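Local coordinates for acetyltransferase (Sinorhizobium meliloti, PDB 4JXQ), which acetylates phosphinothricin as a GNAT-superfamily acetyltransferase, taking the acetyl group from acetyl-CoA, at the interface of chains A and B. Numbering follows the deposited sequence. Chains: chain A/B, Acetyltransferase.

Contact 1: the interface of chains A and B. Residues chain A 79, 82, 185-186; chain B 34, 151.
A:Arg185 and B:Glu34 form a charged, water-lined patch of a two-fold symmetric homodimer interface, which ties the C-terminal tail of one subunit to a loop of the other; the symmetry suits a biological dimer but does not prove it. The guanidinium meets the carboxylate side-on, one nitrogen to each oxygen. A:Arg185 NE donates to B:Glu34 OE1 at 2.9 Å, nearly straight at 173°, and NH2 completes the salt bridge to OE2, also at 2.9 Å, on the syn lone pair. The two planes are 30° apart, close to coplanar, and this double grip should limit rotation of the carboxylate. B:Glu34 reaches A:Arg185 as an extended chain, with CG anti to the backbone N (chi1 168°), while its CB packs 3.6 Å from A:Thr79 CB. The guanidinium of A:Arg82 lies over one face of that of A:Arg185, offset toward the rim. A:Arg82 NH1 donates in its guanidinium plane to A:Thr79 O at 3.0 Å, from above the carbonyl plane, and reaches B:Phe151 O through water 1. Water 3 joins A:Ser186 N to B:Glu34 OE1. In the fold, A:Thr79 opens 3-10 helix 79-81, A:Arg185 and A:Ser186 end the loop after strand 155-165, B:Phe151 belongs to strand 149-152, and B:Glu34 precedes helix 39-51.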
# COMPACT_ATOMS: atom_id res chain seq x y z
N THR A 79 2.10 2.23 -12.33
CA THR A 79 2.40 1.46 -13.52
C THR A 79 3.23 0.22 -13.26
O THR A 79 2.90 -0.86 -13.77
CB THR A 79 3.10 2.34 -14.60
OG1 THR A 79 2.33 3.51 -14.77
CG2 THR A 79 3.26 1.60 -15.85
N ARG A 82 1.71 -3.19 -12.17
CA ARG A 82 0.52 -3.69 -12.87
C ARG A 82 0.40 -5.21 -12.91
O ARG A 82 -0.70 -5.69 -13.05
CB ARG A 82 0.42 -3.09 -14.29
CG ARG A 82 1.54 -3.50 -15.21
CD ARG A 82 1.54 -2.53 -16.42
NE ARG A 82 2.59 -2.79 -17.37
CZ ARG A 82 3.87 -2.43 -17.29
NH1 ARG A 82 4.33 -1.82 -16.20
NH2 ARG A 82 4.71 -2.69 -18.28
N ARG A 185 -1.37 2.68 -17.83
CA ARG A 185 -0.45 3.27 -18.82
C ARG A 185 -1.06 4.60 -19.29
O ARG A 185 -2.24 4.71 -19.54
CB ARG A 185 -0.29 2.34 -20.02
CG ARG A 185 -0.05 0.90 -19.68
CD ARG A 185 1.17 0.66 -18.80
NE ARG A 185 2.43 1.03 -19.38
CZ ARG A 185 3.13 0.27 -20.20
NH1 ARG A 185 2.67 -0.92 -20.55
NH2 ARG A 185 4.31 0.65 -20.62
N SER A 186 -0.22 5.59 -19.48
CA SER A 186 -0.76 6.91 -19.81
C SER A 186 0.33 7.76 -20.45
O SER A 186 1.42 7.28 -20.72
CB SER A 186 -1.38 7.57 -18.56
OG SER A 186 -0.36 8.02 -17.68
OXT SER A 186 0.09 8.94 -20.77
N GLU B 34 5.28 5.64 -14.21
CA GLU B 34 5.92 5.63 -15.50
C GLU B 34 5.90 6.94 -16.28
O GLU B 34 6.87 7.31 -16.94
CB GLU B 34 5.30 4.55 -16.41
CG GLU B 34 5.68 4.64 -17.86
CD GLU B 34 4.98 3.59 -18.72
OE1 GLU B 34 3.71 3.58 -18.79
OE2 GLU B 34 5.70 2.79 -19.33
N PHE B 151 7.78 -3.97 -12.45
CA PHE B 151 8.34 -4.23 -13.76
C PHE B 151 8.59 -2.87 -14.42
O PHE B 151 7.63 -2.11 -14.61
CB PHE B 151 7.43 -5.07 -14.62
CG PHE B 151 8.11 -5.52 -15.91
CD1 PHE B 151 9.01 -6.58 -15.88
CD2 PHE B 151 7.99 -4.83 -17.10
CE1 PHE B 151 9.67 -6.99 -17.02
CE2 PHE B 151 8.65 -5.24 -18.23
CZ PHE B 151 9.52 -6.29 -18.19
O HOH W 1 6.53 0.10 -15.55
O HOH W 2 2.44 6.63 -14.72
O HOH W 3 2.10 5.49 -17.77

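Contact 2: the interface of chains A and B. Residues chain A 119, 163, 169-170, 172; chain B 147-148, 156.
The indole of B:Trp156 packs against the A:Thr170 segment, forming the tight half of this contact in the symmetric homodimer interface. A:Thr170 lies over one indole face, its CA offset toward the rim, and its hydroxyl OG1 comes within 3.3 Å of B:Trp156 CD1. That hydroxyl is anti to the backbone N (chi1 -166°), which directs it toward the pyrrole part of the ring. The same threonine's CB touches B:Ala148 CB at 3.5 Å. At the indole edge, NE1 donates in the ring plane to A:Thr172 O at 3.0 Å, standing 43° out of the carbonyl plane. The extended A:Gln163 donates through NE2 to B:Lys147 O at 2.9 Å, in the carbonyl plane and on a lone pair. NE2 also donates to A:Gln119 OE1 at 2.9 Å, from above that carbonyl plane, which probably helps to set the A:Gln163 amide. Water 4 fills the gap between indole and glutamines, bridging A:Gln119 NE2 and B:Ala148 O. The loose side is B:Lys147, poorly ordered although its carbonyl takes a bond; its amine end meets no chain A group described here. In the fold, A:Gln163 (strand 155-165) faces B:Lys147 ending strand 141-147, A:Gln119 (strand 119-125) faces B:Ala148 before strand 149-152, and B:Trp156 in strand 155-165 meets the chain A tail.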
# COMPACT_ATOMS: atom_id res chain seq x y z
N GLN A 119 2.23 -11.94 -9.70
CA GLN A 119 2.46 -12.07 -8.28
C GLN A 119 1.16 -11.67 -7.60
O GLN A 119 0.43 -10.79 -8.05
CB GLN A 119 3.56 -11.18 -7.79
CG GLN A 119 4.92 -11.36 -8.41
CD GLN A 119 5.63 -12.66 -8.07
OE1 GLN A 119 5.43 -13.22 -6.99
NE2 GLN A 119 6.49 -13.11 -8.96
N GLN A 163 2.95 -13.54 0.10
CA GLN A 163 3.10 -13.44 -1.35
C GLN A 163 3.13 -14.85 -1.96
O GLN A 163 3.70 -15.76 -1.37
CB GLN A 163 4.33 -12.67 -1.73
CG GLN A 163 4.42 -12.34 -3.20
CD GLN A 163 5.62 -11.46 -3.50
OE1 GLN A 163 6.10 -10.74 -2.64
NE2 GLN A 163 6.05 -11.47 -4.76
N GLY A 169 5.40 -16.09 -13.14
CA GLY A 169 6.14 -15.33 -12.14
C GLY A 169 7.18 -14.40 -12.69
O GLY A 169 6.87 -13.64 -13.56
N THR A 170 8.39 -14.51 -12.14
CA THR A 170 9.50 -13.67 -12.57
C THR A 170 10.31 -14.31 -13.69
O THR A 170 11.29 -13.71 -14.12
CB THR A 170 10.45 -13.37 -11.35
OG1 THR A 170 11.34 -12.30 -11.70
CG2 THR A 170 11.22 -14.65 -10.94
N THR A 172 9.78 -15.06 -16.89
CA THR A 172 9.66 -14.54 -18.25
C THR A 172 9.24 -13.09 -18.18
O THR A 172 8.67 -12.64 -17.16
CB THR A 172 8.64 -15.32 -19.09
OG1 THR A 172 7.34 -15.13 -18.53
CG2 THR A 172 8.96 -16.81 -19.19
N LYS B 147 9.36 -9.86 -3.78
CA LYS B 147 10.12 -10.16 -4.96
C LYS B 147 9.33 -9.94 -6.25
O LYS B 147 8.18 -10.33 -6.33
CB LYS B 147 10.69 -11.57 -4.93
CG LYS B 147 11.77 -11.77 -3.82
CD LYS B 147 12.33 -13.19 -3.79
CE LYS B 147 13.58 -13.32 -2.93
NZ LYS B 147 14.26 -14.69 -2.94
N ALA B 148 9.98 -9.33 -7.23
CA ALA B 148 9.46 -9.28 -8.59
C ALA B 148 8.06 -8.67 -8.61
O ALA B 148 7.19 -9.10 -9.37
CB ALA B 148 9.52 -10.65 -9.27
N TRP B 156 12.21 -7.09 -14.00
CA TRP B 156 11.57 -7.31 -12.75
C TRP B 156 12.31 -6.70 -11.60
O TRP B 156 13.54 -6.77 -11.53
CB TRP B 156 11.38 -8.83 -12.45
CG TRP B 156 10.41 -9.50 -13.40
CD1 TRP B 156 10.69 -10.41 -14.38
CD2 TRP B 156 8.97 -9.30 -13.40
NE1 TRP B 156 9.52 -10.80 -14.96
CE2 TRP B 156 8.45 -10.13 -14.41
CE3 TRP B 156 8.11 -8.47 -12.68
CZ2 TRP B 156 7.10 -10.16 -14.69
CZ3 TRP B 156 6.79 -8.51 -12.97
CH2 TRP B 156 6.28 -9.32 -13.97
O HOH W 4 6.86 -11.39 -11.26

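Contact 3: the interface of chains A and B. Residues chain A 78, 80-81; chain B 32, 123, 149-150, 159.
A:Tyr81 and B:Tyr32 make an aromatic edge-to-face contact in the two-fold symmetric homodimer interface, where the short 3-10 helix of one subunit docks against a loop and strands of the other. This apolar patch probably helps to hold the two copies together, and the structure alone does not show whether they stay paired in solution. The ring planes stand 62° apart with centroids 4.6 Å from each other. B:Tyr32 turns an edge toward A:Tyr81, placing CD2 over the centre of the partner ring, 3.4 Å from CZ. The A:Tyr81 side chain leaves with CG anti to its own carbonyl carbon (chi1 -73°), and its ring reaches past B:Tyr32 until the phenol OH comes 3.7 Å from the methyl CG1 of B:Val123. The CG2 methyl of B:Thr159 also approaches this oxygen, the A:Tyr81 and B:Thr159 side chains crossing at about a right angle. Next to the rings, the A:Ala80 methyl CB rests 3.6 Å from B:Tyr32 CB. Backbone contacts accompany this packing: A:Ala80 N donates to B:Tyr32 O at 2.9 Å, with 163° at the hydrogen, and water 5 bridges A:Ala80 O and B:Thr149 O. A second shell within chain B probably helps to fix the far end of the edge-on ring: the B:Tyr32 phenol OH and B:Thr149 OG1 each hydrogen-bond to B:Thr159 OG1, both at 2.7 Å.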
# COMPACT_ATOMS: atom_id res chain seq x y z
N ARG A 78 0.16 2.10 -9.40
CA ARG A 78 1.24 2.69 -10.13
C ARG A 78 1.69 1.71 -11.20
O ARG A 78 1.68 0.50 -11.01
CB ARG A 78 2.40 3.06 -9.28
CG ARG A 78 2.14 4.10 -8.16
CD ARG A 78 1.56 5.37 -8.73
NE ARG A 78 1.67 6.49 -7.78
CZ ARG A 78 0.87 7.55 -7.79
NH1 ARG A 78 1.02 8.51 -6.89
NH2 ARG A 78 -0.12 7.63 -8.69
N ALA A 80 4.34 0.35 -12.58
CA ALA A 80 5.26 -0.78 -12.44
C ALA A 80 4.67 -1.92 -11.63
O ALA A 80 5.19 -3.02 -11.73
CB ALA A 80 6.61 -0.37 -11.95
N TYR A 81 3.61 -1.68 -10.84
CA TYR A 81 2.95 -2.70 -10.08
C TYR A 81 1.82 -3.44 -10.85
O TYR A 81 1.10 -4.24 -10.29
CB TYR A 81 2.30 -2.12 -8.82
CG TYR A 81 3.21 -1.71 -7.70
CD1 TYR A 81 4.00 -2.61 -7.04
CD2 TYR A 81 3.18 -0.41 -7.21
CE1 TYR A 81 4.73 -2.24 -5.91
CE2 TYR A 81 3.89 -0.02 -6.05
CZ TYR A 81 4.68 -0.96 -5.43
OH TYR A 81 5.39 -0.59 -4.31
N TYR B 32 7.47 3.88 -8.94
CA TYR B 32 6.92 2.93 -9.90
C TYR B 32 5.94 3.60 -10.84
O TYR B 32 5.39 2.93 -11.72
CB TYR B 32 6.30 1.77 -9.13
CG TYR B 32 7.30 0.75 -8.59
CD1 TYR B 32 8.66 0.96 -8.60
CD2 TYR B 32 6.84 -0.41 -8.04
CE1 TYR B 32 9.53 0.03 -8.00
CE2 TYR B 32 7.71 -1.35 -7.50
CZ TYR B 32 9.05 -1.10 -7.47
OH TYR B 32 9.94 -1.99 -6.88
N VAL B 123 8.83 1.97 1.67
CA VAL B 123 8.58 1.03 0.59
C VAL B 123 9.55 1.38 -0.51
O VAL B 123 9.40 2.36 -1.22
CB VAL B 123 7.12 1.09 0.13
CG1 VAL B 123 6.88 0.06 -0.99
CG2 VAL B 123 6.18 0.85 1.30
N THR B 149 7.86 -7.63 -7.80
CA THR B 149 6.61 -6.94 -7.67
C THR B 149 6.51 -5.72 -8.58
O THR B 149 5.39 -5.24 -8.79
CB THR B 149 6.33 -6.59 -6.18
OG1 THR B 149 7.53 -6.02 -5.61
CG2 THR B 149 5.87 -7.78 -5.42
N GLY B 150 7.63 -5.20 -9.07
CA GLY B 150 7.61 -4.15 -10.05
C GLY B 150 8.15 -4.63 -11.37
O GLY B 150 8.99 -5.54 -11.42
N THR B 159 10.76 -5.13 -4.20
CA THR B 159 10.33 -3.96 -3.42
C THR B 159 10.59 -4.27 -1.95
O THR B 159 10.07 -5.23 -1.41
CB THR B 159 8.86 -3.62 -3.66
OG1 THR B 159 8.61 -3.57 -5.08
CG2 THR B 159 8.48 -2.34 -3.00
O HOH W 5 4.16 -5.64 -11.62

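Contact 1 and contact 3 lie close together, about 9 Å between the centres of their C-alpha atoms, and both draw on the A 3-10 helix 79-81, the B strand 149-152 and the B loop that carries B:Tyr32 and B:Glu34. By the same measure contact 2 is about 11 Å from contact 3 and 16 Å from contact 1, so contact 3 neighbours both, off the line between them. Contacts 2 and 3 share B strand 155-165, while chain A strand 119-125 in contact 2 recurs as its chain B copy in contact 3. Two-fold symmetry doubles each set of interactions, with the chains exchanged.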